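Long-range contact in colicin-B (PDB 1RH1), which forms channels that depolarize the cytoplasmic membrane of Escherichia coli and closely related bacteria, dissipating their cellular energy: residues Lys137-Met142 against Val286-Ser291. Numbering follows the deposited sequence.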
# COMPACT_ATOMS: atom_id res chain seq x y z
N LYS A 137 26.25 23.61 6.23
CA LYS A 137 25.39 23.29 7.33
C LYS A 137 24.24 22.35 6.99
O LYS A 137 23.73 22.30 5.86
CB LYS A 137 24.86 24.60 7.91
CG LYS A 137 25.97 25.37 8.63
CD LYS A 137 26.52 24.57 9.81
CE LYS A 137 27.83 25.15 10.34
NZ LYS A 137 27.71 26.55 10.71
N ILE A 138 23.93 21.54 8.00
CA ILE A 138 22.78 20.67 7.92
C ILE A 138 21.63 21.42 8.56
O ILE A 138 21.53 21.59 9.77
CB ILE A 138 23.07 19.36 8.65
CG1 ILE A 138 24.09 18.59 7.84
CG2 ILE A 138 21.81 18.52 8.82
CD1 ILE A 138 24.56 17.33 8.57
N ILE A 139 20.80 21.93 7.65
CA ILE A 139 19.58 22.64 7.98
C ILE A 139 18.51 21.56 8.09
O ILE A 139 18.65 20.46 7.54
CB ILE A 139 19.25 23.64 6.84
CG1 ILE A 139 20.33 24.70 6.74
CG2 ILE A 139 17.94 24.36 7.10
CD1 ILE A 139 21.34 24.39 5.63
N ARG A 140 17.45 21.87 8.85
CA ARG A 140 16.26 21.03 8.99
C ARG A 140 15.00 21.84 9.32
O ARG A 140 14.99 22.67 10.22
CB ARG A 140 16.59 20.00 10.04
CG ARG A 140 15.92 18.78 9.54
CD ARG A 140 16.76 17.55 9.27
NE ARG A 140 17.75 17.75 8.25
CZ ARG A 140 18.41 16.71 7.74
NH1 ARG A 140 18.16 15.46 8.15
NH2 ARG A 140 19.37 16.91 6.84
N LEU A 141 13.92 21.74 8.56
CA LEU A 141 12.67 22.46 8.83
C LEU A 141 11.85 21.71 9.85
O LEU A 141 11.47 20.56 9.62
CB LEU A 141 11.84 22.59 7.58
CG LEU A 141 12.44 23.39 6.46
CD1 LEU A 141 11.60 23.22 5.25
CD2 LEU A 141 12.48 24.86 6.80
N MET A 142 11.59 22.30 10.99
CA MET A 142 10.84 21.60 12.00
C MET A 142 9.50 22.27 12.21
O MET A 142 9.37 23.49 12.16
CB MET A 142 11.64 21.59 13.30
CG MET A 142 12.88 20.72 13.24
SD MET A 142 13.89 20.63 14.73
CE MET A 142 15.01 19.45 14.09
N VAL A 286 11.97 17.92 8.56
CA VAL A 286 12.17 17.74 7.12
C VAL A 286 13.45 18.31 6.54
O VAL A 286 13.96 19.34 6.95
CB VAL A 286 10.91 18.33 6.43
CG1 VAL A 286 11.01 18.42 4.92
CG2 VAL A 286 9.77 17.40 6.76
N GLU A 287 13.94 17.65 5.50
CA GLU A 287 15.10 18.05 4.73
C GLU A 287 14.74 18.75 3.41
O GLU A 287 14.17 18.13 2.51
CB GLU A 287 15.88 16.79 4.47
CG GLU A 287 17.16 16.97 3.69
CD GLU A 287 17.83 15.64 3.42
OE1 GLU A 287 19.00 15.50 3.78
OE2 GLU A 287 17.18 14.74 2.88
N ILE A 288 15.05 20.05 3.29
CA ILE A 288 14.82 20.88 2.10
C ILE A 288 15.71 20.26 1.00
O ILE A 288 16.93 20.30 1.12
CB ILE A 288 15.25 22.39 2.29
CG1 ILE A 288 15.60 22.70 3.74
CG2 ILE A 288 14.12 23.32 1.90
CD1 ILE A 288 17.02 22.17 4.17
N LEU A 289 15.13 19.63 -0.05
CA LEU A 289 15.84 19.00 -1.17
C LEU A 289 16.24 20.02 -2.24
O LEU A 289 15.53 20.98 -2.53
CB LEU A 289 14.91 17.91 -1.78
CG LEU A 289 15.05 16.39 -1.54
CD1 LEU A 289 14.94 15.98 -0.09
CD2 LEU A 289 13.88 15.73 -2.19
N ASP A 290 17.43 19.83 -2.83
CA ASP A 290 17.97 20.71 -3.86
C ASP A 290 17.53 20.37 -5.27
O ASP A 290 17.06 19.26 -5.50
CB ASP A 290 19.52 20.72 -3.83
CG ASP A 290 20.27 19.39 -3.88
OD1 ASP A 290 19.88 18.44 -3.17
OD2 ASP A 290 21.26 19.31 -4.61
N SER A 291 17.67 21.27 -6.24
CA SER A 291 17.20 21.09 -7.61
C SER A 291 17.33 19.81 -8.41
O SER A 291 16.47 19.51 -9.24
CB SER A 291 17.79 22.17 -8.45
OG SER A 291 16.72 23.08 -8.64
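Leu141 and Val286 form an antiparallel, hydrogen-bonded pair where two neighbouring strands of a mixed beta-sheet begin to part. Strand 139-146 pairs here with the end of strand 281-286, which closes at Val286. Beyond Val286 the chain leaves the sheet as a loop and runs into the long helix 291-340. The contact therefore lies at the exit from the beta-rich N-terminal part of the toxin. Strand 70-73 pairs with the other edge of strand 139-146.

Two backbone bonds close the pair. Leu141 N donates to Val286 O, and Val286 N to Leu141 O, both at 2.9 Å. The second bond is nearly straight (169°). Past this point side chains carry the contact, and they lie on two faces of the sheet.

On the face of Leu141 and Val286, Ile288 reaches back to strand 139-146. Its CD1 touches Ile139 CG2 at 3.8 Å, and its CG2 meets Leu141 CD1 at 4.2 Å. It crosses both side chains at about a right angle. Ile139 CG1 lies anti to its carbonyl carbon (chi1 -64°), which places CG2 anti to the backbone N, where it meets Ile288 CD1. Gln180 of strand 179-186 also touches Ile288.

On the face of Arg140, the arginine chain bends at chi2 and chi3 and runs beside Glu287. Arg140 CG lies 3.3 Å from Val286 O. Glu287 CB sits over the centre of one guanidinium face. The salt bridge from Arg140 NH2 to Glu287 OE1 is long at 3.4 Å, with the guanidinium and carboxylate planes 66° apart. Glu287 OE2 hydrogen-bonds Ser24 OG, so the carboxylate links this corner to the TonB box. The guanidinium is also anchored within its own strand: Arg140 NE donates to Ile139 O at 2.9 Å, with the acceptor in the guanidinium plane.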